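Local atomic coordinates of metallocarboxypeptidase (Trypanosoma cruzi, PDB entry 3DWC), a protein that is a cobalt-bound M32-family metallopeptidase that probably releases single amino acids, other than proline, from the C termini of peptides. Residues E99-R104 and F139-K144; W91-L96 and K144-N149. All coordinates share one frame; numbering follows the deposited sequence.

Contact 1: E99-R104 and F139-K144; sequences EEFVER and FREEGK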
ATOM      1  N   GLU B  99       2.043  30.452   1.574  1.00 46.49           N
ATOM      2  CA  GLU B  99       1.706  29.466   0.541  1.00 46.74           C
ATOM      3  C   GLU B  99       2.337  29.813  -0.799  1.00 46.67           C
ATOM      4  O   GLU B  99       2.661  28.927  -1.589  1.00 46.64           O
ATOM      5  CB  GLU B  99       0.188  29.328   0.401  1.00 46.71           C
ATOM      6  CG  GLU B  99      -0.504  28.906   1.701  1.00 47.11           C
ATOM      7  CD  GLU B  99      -1.944  28.481   1.509  1.00 47.15           C
ATOM      8  OE1 GLU B  99      -2.440  27.713   2.361  1.00 48.64           O
ATOM      9  OE2 GLU B  99      -2.584  28.913   0.521  1.00 47.35           O
ATOM     10  N   GLU B 100       2.516  31.112  -1.026  1.00 47.02           N
ATOM     11  CA  GLU B 100       3.211  31.644  -2.200  1.00 47.22           C
ATOM     12  C   GLU B 100       4.655  31.137  -2.247  1.00 47.17           C
ATOM     13  O   GLU B 100       5.123  30.663  -3.278  1.00 46.92           O
ATOM     14  CB  GLU B 100       3.142  33.185  -2.178  1.00 47.31           C
ATOM     15  CG  GLU B 100       3.900  33.910  -3.290  1.00 47.55           C
ATOM     16  CD  GLU B 100       5.407  33.960  -3.046  1.00 48.60           C
ATOM     17  OE1 GLU B 100       6.171  33.720  -4.011  1.00 48.56           O
ATOM     18  OE2 GLU B 100       5.822  34.220  -1.892  1.00 48.19           O
ATOM     19  N   PHE B 101       5.353  31.226  -1.119  1.00 47.50           N
ATOM     20  CA  PHE B 101       6.697  30.656  -1.007  1.00 47.68           C
ATOM     21  C   PHE B 101       6.673  29.148  -1.223  1.00 47.49           C
ATOM     22  O   PHE B 101       7.470  28.617  -1.979  1.00 46.75           O
ATOM     23  CB  PHE B 101       7.299  30.956   0.361  1.00 47.82           C
ATOM     24  CG  PHE B 101       8.696  30.469   0.510  1.00 48.11           C
ATOM     25  CD1 PHE B 101       9.762  31.310   0.266  1.00 48.56           C
ATOM     26  CD2 PHE B 101       8.952  29.155   0.873  1.00 48.64           C
ATOM     27  CE1 PHE B 101      11.060  30.858   0.398  1.00 48.10           C
ATOM     28  CE2 PHE B 101      10.248  28.700   0.993  1.00 48.56           C
ATOM     29  CZ  PHE B 101      11.301  29.559   0.756  1.00 48.60           C
ATOM     30  N   VAL B 102       5.746  28.477  -0.542  1.00 47.89           N
ATOM     31  CA  VAL B 102       5.614  27.023  -0.620  1.00 48.44           C
ATOM     32  C   VAL B 102       5.480  26.511  -2.061  1.00 48.71           C
ATOM     33  O   VAL B 102       6.230  25.632  -2.460  1.00 48.34           O
ATOM     34  CB  VAL B 102       4.441  26.515   0.278  1.00 48.53           C
ATOM     35  CG1 VAL B 102       4.048  25.080  -0.057  1.00 48.60           C
ATOM     36  CG2 VAL B 102       4.819  26.628   1.737  1.00 48.24           C
ATOM     37  N   GLU B 103       4.539  27.070  -2.833  1.00 49.50           N
ATOM     38  CA  GLU B 103       4.347  26.660  -4.235  1.00 50.00           C
ATOM     39  C   GLU B 103       5.567  26.963  -5.093  1.00 50.16           C
ATOM     40  O   GLU B 103       5.935  26.169  -5.957  1.00 49.83           O
ATOM     41  CB  GLU B 103       3.092  27.304  -4.852  1.00 50.48           C
ATOM     42  CG  GLU B 103       1.921  26.329  -5.026  1.00 51.92           C
ATOM     43  CD  GLU B 103       2.109  25.384  -6.224  1.00 53.48           C
ATOM     44  OE1 GLU B 103       2.526  24.223  -6.019  1.00 53.56           O
ATOM     45  OE2 GLU B 103       1.846  25.807  -7.373  1.00 54.80           O
ATOM     46  N   ARG B 104       6.192  28.109  -4.842  1.00 50.66           N
ATOM     47  CA  ARG B 104       7.440  28.468  -5.518  1.00 51.04           C
ATOM     48  C   ARG B 104       8.573  27.478  -5.220  1.00 51.39           C
ATOM     49  O   ARG B 104       9.333  27.096  -6.121  1.00 51.06           O
ATOM     50  CB  ARG B 104       7.881  29.864  -5.089  1.00 51.04           C
ATOM     51  CG  ARG B 104       8.941  30.475  -6.001  1.00 51.28           C
ATOM     52  CD  ARG B 104       9.843  31.456  -5.259  1.00 51.73           C
ATOM     53  NE  ARG B 104       9.133  32.306  -4.301  1.00 51.41           N
ATOM     54  CZ  ARG B 104       9.719  33.262  -3.583  1.00 52.12           C
ATOM     55  NH1 ARG B 104      11.021  33.502  -3.725  1.00 52.56           N
ATOM     56  NH2 ARG B 104       9.005  34.002  -2.735  1.00 52.81           N
ATOM     57  N   PHE B 139      16.721  29.016  -0.092  1.00 51.76           N
ATOM     58  CA  PHE B 139      17.100  28.511   1.241  1.00 51.47           C
ATOM     59  C   PHE B 139      17.363  29.638   2.202  1.00 51.46           C
ATOM     60  O   PHE B 139      16.944  29.571   3.367  1.00 51.84           O
ATOM     61  CB  PHE B 139      18.379  27.663   1.185  1.00 51.49           C
ATOM     62  CG  PHE B 139      18.245  26.375   0.439  1.00 51.24           C
ATOM     63  CD1 PHE B 139      19.306  25.892  -0.303  1.00 50.76           C
ATOM     64  CD2 PHE B 139      17.072  25.609   0.505  1.00 53.37           C
ATOM     65  CE1 PHE B 139      19.207  24.699  -0.977  1.00 51.82           C
ATOM     66  CE2 PHE B 139      16.976  24.417  -0.160  1.00 51.02           C
ATOM     67  CZ  PHE B 139      18.032  23.964  -0.907  1.00 51.30           C
ATOM     68  N   ARG B 140      18.084  30.657   1.727  1.00 51.63           N
ATOM     69  CA  ARG B 140      18.351  31.855   2.530  1.00 51.81           C
ATOM     70  C   ARG B 140      17.051  32.546   2.902  1.00 51.50           C
ATOM     71  O   ARG B 140      16.914  33.076   4.014  1.00 51.47           O
ATOM     72  CB  ARG B 140      19.229  32.857   1.775  1.00 52.34           C
ATOM     73  CG  ARG B 140      20.685  32.438   1.572  1.00 53.49           C
ATOM     74  CD  ARG B 140      21.375  33.363   0.564  1.00 53.45           C
ATOM     75  NE  ARG B 140      22.757  32.965   0.273  1.00 54.35           N
ATOM     76  CZ  ARG B 140      23.530  33.544  -0.643  1.00 54.50           C
ATOM     77  NH1 ARG B 140      24.782  33.118  -0.831  1.00 54.97           N
ATOM     78  NH2 ARG B 140      23.060  34.543  -1.383  1.00 54.23           N
ATOM     79  N   GLU B 141      16.107  32.553   1.956  1.00 51.04           N
ATOM     80  CA  GLU B 141      14.794  33.152   2.172  1.00 50.61           C
ATOM     81  C   GLU B 141      13.989  32.280   3.114  1.00 50.10           C
ATOM     82  O   GLU B 141      13.280  32.783   3.991  1.00 49.68           O
ATOM     83  CB  GLU B 141      14.039  33.314   0.851  1.00 50.65           C
ATOM     84  CG  GLU B 141      12.706  34.068   0.998  1.00 50.69           C
ATOM     85  CD  GLU B 141      11.982  34.274  -0.324  1.00 50.42           C
ATOM     86  OE1 GLU B 141      12.338  33.601  -1.318  1.00 47.70           O
ATOM     87  OE2 GLU B 141      11.042  35.104  -0.355  1.00 51.32           O
ATOM     88  N   GLU B 142      14.098  30.969   2.919  1.00 49.81           N
ATOM     89  CA  GLU B 142      13.456  30.010   3.813  1.00 49.69           C
ATOM     90  C   GLU B 142      13.917  30.188   5.265  1.00 49.17           C
ATOM     91  O   GLU B 142      13.087  30.338   6.160  1.00 49.43           O
ATOM     92  CB  GLU B 142      13.677  28.570   3.340  1.00 49.57           C
ATOM     93  CG  GLU B 142      12.812  27.568   4.113  1.00 49.75           C
ATOM     94  CD  GLU B 142      12.790  26.168   3.514  1.00 50.19           C
ATOM     95  OE1 GLU B 142      13.312  25.980   2.399  1.00 47.41           O
ATOM     96  OE2 GLU B 142      12.242  25.249   4.172  1.00 50.20           O
ATOM     97  N   GLY B 143      15.228  30.213   5.488  1.00 49.05           N
ATOM     98  CA  GLY B 143      15.787  30.438   6.828  1.00 48.74           C
ATOM     99  C   GLY B 143      15.172  31.618   7.541  1.00 48.95           C
ATOM    100  O   GLY B 143      14.772  31.526   8.719  1.00 49.43           O
ATOM    101  N   LYS B 144      15.088  32.747   6.843  1.00 48.55           N
ATOM    102  CA  LYS B 144      14.514  33.944   7.444  1.00 48.21           C
ATOM    103  C   LYS B 144      13.050  33.751   7.886  1.00 47.67           C
ATOM    104  O   LYS B 144      12.661  34.157   8.987  1.00 47.19           O
ATOM    105  CB  LYS B 144      14.642  35.129   6.488  1.00 48.64           C
ATOM    106  CG  LYS B 144      16.031  35.740   6.462  1.00 49.17           C
ATOM    107  CD  LYS B 144      16.065  36.997   5.586  1.00 49.21           C
ATOM    108  CE  LYS B 144      17.498  37.482   5.334  1.00 50.16           C
ATOM    109  NZ  LYS B 144      18.376  36.411   4.747  1.00 50.10           N
TER

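Contact 2: W91-L96 and K144-N149; sequences WELENL and KLRAGN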
ATOM      1  N   TRP B  91       2.714  22.890  14.242  1.00 35.69           N
ATOM      2  CA  TRP B  91       1.917  23.977  13.673  1.00 35.90           C
ATOM      3  C   TRP B  91       2.817  25.073  13.073  1.00 36.02           C
ATOM      4  O   TRP B  91       2.591  25.557  11.966  1.00 34.78           O
ATOM      5  CB  TRP B  91       0.972  24.539  14.748  1.00 37.28           C
ATOM      6  CG  TRP B  91       0.187  25.712  14.286  1.00 37.06           C
ATOM      7  CD1 TRP B  91      -1.043  25.701  13.695  1.00 38.54           C
ATOM      8  CD2 TRP B  91       0.578  27.082  14.375  1.00 37.93           C
ATOM      9  NE1 TRP B  91      -1.433  26.989  13.401  1.00 37.82           N
ATOM     10  CE2 TRP B  91      -0.450  27.848  13.817  1.00 37.66           C
ATOM     11  CE3 TRP B  91       1.707  27.734  14.887  1.00 39.94           C
ATOM     12  CZ2 TRP B  91      -0.381  29.226  13.752  1.00 39.08           C
ATOM     13  CZ3 TRP B  91       1.776  29.088  14.809  1.00 38.48           C
ATOM     14  CH2 TRP B  91       0.742  29.824  14.250  1.00 39.38           C
ATOM     15  N   GLU B  92       3.857  25.456  13.801  1.00 36.14           N
ATOM     16  CA  GLU B  92       4.804  26.453  13.294  1.00 36.90           C
ATOM     17  C   GLU B  92       5.524  25.973  12.037  1.00 36.77           C
ATOM     18  O   GLU B  92       5.774  26.735  11.125  1.00 36.49           O
ATOM     19  CB  GLU B  92       5.807  26.840  14.385  1.00 36.28           C
ATOM     20  CG  GLU B  92       5.204  27.753  15.438  1.00 36.78           C
ATOM     21  CD  GLU B  92       6.145  28.084  16.576  1.00 37.58           C
ATOM     22  OE1 GLU B  92       5.687  28.703  17.559  1.00 37.84           O
ATOM     23  OE2 GLU B  92       7.338  27.730  16.497  1.00 39.32           O
ATOM     24  N   LEU B  93       5.836  24.691  11.979  1.00 38.24           N
ATOM     25  CA  LEU B  93       6.543  24.150  10.832  1.00 38.74           C
ATOM     26  C   LEU B  93       5.727  24.254   9.541  1.00 39.38           C
ATOM     27  O   LEU B  93       6.312  24.354   8.464  1.00 39.36           O
ATOM     28  CB  LEU B  93       6.954  22.701  11.088  1.00 38.92           C
ATOM     29  CG  LEU B  93       8.178  22.451  11.981  1.00 40.82           C
ATOM     30  CD1 LEU B  93       8.265  20.977  12.486  1.00 42.60           C
ATOM     31  CD2 LEU B  93       9.449  22.852  11.247  1.00 42.81           C
ATOM     32  N   GLU B  94       4.396  24.184   9.633  1.00 39.83           N
ATOM     33  CA  GLU B  94       3.536  24.311   8.438  1.00 40.62           C
ATOM     34  C   GLU B  94       3.029  25.717   8.201  1.00 40.84           C
ATOM     35  O   GLU B  94       2.655  26.076   7.079  1.00 40.67           O
ATOM     36  CB  GLU B  94       2.320  23.377   8.507  1.00 41.36           C
ATOM     37  CG  GLU B  94       2.521  22.020   7.795  1.00 44.73           C
ATOM     38  CD  GLU B  94       2.727  22.124   6.277  1.00 46.21           C
ATOM     39  OE1 GLU B  94       3.661  21.469   5.790  1.00 52.61           O
ATOM     40  OE2 GLU B  94       1.980  22.823   5.567  1.00 44.86           O
ATOM     41  N   ASN B  95       3.005  26.510   9.251  1.00 41.00           N
ATOM     42  CA  ASN B  95       2.318  27.779   9.202  1.00 42.13           C
ATOM     43  C   ASN B  95       3.235  28.961   8.911  1.00 42.57           C
ATOM     44  O   ASN B  95       2.767  29.981   8.432  1.00 42.63           O
ATOM     45  CB  ASN B  95       1.564  27.981  10.523  1.00 41.34           C
ATOM     46  CG  ASN B  95       0.298  28.781  10.357  1.00 42.67           C
ATOM     47  OD1 ASN B  95      -0.673  28.323   9.740  1.00 41.75           O
ATOM     48  ND2 ASN B  95       0.283  29.984  10.926  1.00 42.69           N
ATOM     49  N   LEU B  96       4.527  28.837   9.212  1.00 43.58           N
ATOM     50  CA  LEU B  96       5.453  29.969   9.121  1.00 44.42           C
ATOM     51  C   LEU B  96       5.861  30.309   7.682  1.00 44.77           C
ATOM     52  O   LEU B  96       6.362  31.393   7.421  1.00 45.51           O
ATOM     53  CB  LEU B  96       6.703  29.742  10.003  1.00 44.95           C
ATOM     54  CG  LEU B  96       6.767  30.408  11.389  1.00 46.48           C
ATOM     55  CD1 LEU B  96       5.430  30.333  12.146  1.00 49.42           C
ATOM     56  CD2 LEU B  96       7.897  29.814  12.248  1.00 46.95           C
ATOM     57  N   LYS B 144      15.088  32.747   6.843  1.00 48.55           N
ATOM     58  CA  LYS B 144      14.514  33.944   7.444  1.00 48.21           C
ATOM     59  C   LYS B 144      13.050  33.751   7.886  1.00 47.67           C
ATOM     60  O   LYS B 144      12.661  34.157   8.987  1.00 47.19           O
ATOM     61  CB  LYS B 144      14.642  35.129   6.488  1.00 48.64           C
ATOM     62  CG  LYS B 144      16.031  35.740   6.462  1.00 49.17           C
ATOM     63  CD  LYS B 144      16.065  36.997   5.586  1.00 49.21           C
ATOM     64  CE  LYS B 144      17.498  37.482   5.334  1.00 50.16           C
ATOM     65  NZ  LYS B 144      18.376  36.411   4.747  1.00 50.10           N
ATOM     66  N   LEU B 145      12.250  33.138   7.018  1.00 47.15           N
ATOM     67  CA  LEU B 145      10.841  32.856   7.316  1.00 46.71           C
ATOM     68  C   LEU B 145      10.721  31.949   8.540  1.00 46.16           C
ATOM     69  O   LEU B 145       9.977  32.246   9.471  1.00 45.76           O
ATOM     70  CB  LEU B 145      10.161  32.194   6.097  1.00 46.88           C
ATOM     71  CG  LEU B 145       9.449  33.061   5.039  1.00 47.08           C
ATOM     72  CD1 LEU B 145       9.744  34.563   5.180  1.00 47.92           C
ATOM     73  CD2 LEU B 145       9.766  32.558   3.623  1.00 46.58           C
ATOM     74  N   ARG B 146      11.468  30.846   8.534  1.00 45.86           N
ATOM     75  CA  ARG B 146      11.439  29.896   9.651  1.00 45.67           C
ATOM     76  C   ARG B 146      12.011  30.566  10.925  1.00 45.51           C
ATOM     77  O   ARG B 146      11.502  30.359  12.031  1.00 44.51           O
ATOM     78  CB  ARG B 146      12.165  28.587   9.296  1.00 45.59           C
ATOM     79  CG  ARG B 146      11.981  28.125   7.852  1.00 45.05           C
ATOM     80  CD  ARG B 146      12.098  26.626   7.661  1.00 44.86           C
ATOM     81  NE  ARG B 146      10.834  26.002   7.978  1.00 44.88           N
ATOM     82  CZ  ARG B 146      10.159  25.147   7.216  1.00 44.07           C
ATOM     83  NH1 ARG B 146      10.617  24.733   6.056  1.00 42.54           N
ATOM     84  NH2 ARG B 146       9.000  24.696   7.651  1.00 43.60           N
ATOM     85  N   ALA B 147      13.023  31.421  10.755  1.00 45.82           N
ATOM     86  CA  ALA B 147      13.567  32.203  11.885  1.00 46.18           C
ATOM     87  C   ALA B 147      12.510  33.018  12.617  1.00 46.54           C
ATOM     88  O   ALA B 147      12.610  33.216  13.831  1.00 47.18           O
ATOM     89  CB  ALA B 147      14.692  33.118  11.424  1.00 46.10           C
ATOM     90  N   GLY B 148      11.505  33.506  11.890  1.00 46.97           N
ATOM     91  CA  GLY B 148      10.416  34.285  12.502  1.00 46.85           C
ATOM     92  C   GLY B 148      10.923  35.488  13.275  1.00 47.07           C
ATOM     93  O   GLY B 148      11.838  36.173  12.816  1.00 46.86           O
ATOM     94  N   ASN B 149      10.319  35.732  14.448  1.00 47.33           N
ATOM     95  CA  ASN B 149      10.717  36.799  15.369  1.00 47.38           C
ATOM     96  C   ASN B 149      11.611  36.286  16.506  1.00 47.53           C
ATOM     97  O   ASN B 149      11.488  36.726  17.645  1.00 47.41           O
ATOM     98  CB  ASN B 149       9.466  37.463  15.981  1.00 47.62           C
ATOM     99  CG  ASN B 149       8.754  38.412  15.019  1.00 47.70           C
ATOM    100  OD1 ASN B 149       8.101  39.361  15.451  1.00 47.79           O
ATOM    101  ND2 ASN B 149       8.876  38.158  13.717  1.00 47.98           N
TER

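Contact 1: E99-R104 and F139-K144
The ring of Phe-101 reaches from one helix to the other and meets Glu-141 and Glu-142, forming the tightly packed part of this contact. Its CZ lies 3.6 Å from Glu-142 CB, while CE1 lies 3.7 Å from Glu-141 CG. The Glu-141 carboxylate stands at the ring edge, its plane nearly perpendicular to the ring (87°). CG of Phe-101 is anti to the backbone N (chi1 -177°), which points the ring at the other segment, roughly antiparallel and 11.8 Å away between axes at closest approach.

The looser, more exposed side is polar. Glu-100, Arg-104 and Glu-141 form a salt-bridge network in which Arg-104 NH1 is 2.7 Å from Glu-141 OE1, a salt bridge whose hydrogen bond is weak, its angle only 116°. Arg-104 bends at chi3, and its NH2 donates to the syn lone pair of Glu-100 OE1 at 3.1 Å, the oxygen tilted out of the guanidinium plane. One guanidinium thus lies between two carboxylates and probably offsets their mutual repulsion.

Away from this network, Glu-142 pairs with Lys-105 and Arg-146 and packs on helix 154-162. The contact joins the start of helix 99-122 to helix 125-147, from which Leu-138 and Leu-145 also touch Phe-101.

Contact 2: W91-L96 and K144-N149
Two helix C-terminal ends meet here at the protein surface, those of helices 78-95 and 125-147, where Leu-93 meets Arg-146 and Leu-96 meets both Leu-145 and Arg-146. The long side chain of Arg-146 crosses that of Leu-93 at about a right angle and brings NH2 within 2.8 Å of Leu-93 O. The oxygen lies at the guanidinium edge, near its plane, but the angle is too poor for a hydrogen bond; proximity of the positive group to a carbonyl near the helix end is probably still favourable. A bend at chi3 (83°) turns the guanidinium toward Leu-93, whose CD2 is 4.1 Å from NH2. The stronger polar partner of Arg-146 is Glu-142, one turn earlier, which forms a salt bridge with NH1.

Leu-96 packs against the main chain of the other helix end, its CD2 3.7 Å from Arg-146 O, and its own carbonyl O is 4.1 Å from Leu-145 CB. The chain turns off at Gly-148, with positive phi (56°), so the helix ends just past Arg-146.

Around this junction, Leu-97 and Pro-98 lie on Leu-145, helix 154-162 packs against Arg-146 through Ala-157, Leu-158 and Ile-161, and helix 60-71 touches Trp-91 in helix 78-95.

In the fold
From the N terminus, the chain passes through three helices before it reaches helix 78-95, whose last turn and following residue supply 91-96 to contact 2. A short connection leads into helix 99-122, and its first turns give 99-104 to contact 1. The chain then turns back through helix 125-147, where 139-144 closes the inner loop at contact 1 and, immediately afterwards, 144-149 closes the wider loop at contact 2. Contact 1 is therefore enclosed by contact 2, and Lys-144 belongs to both. Their centres are about 10 Å apart, bridged by packing of Phe-101 CD1 on Leu-145 CD2 at 3.6 Å. Together they join helices 78-95 and 99-122 to helix 125-147, away from the cobalt site.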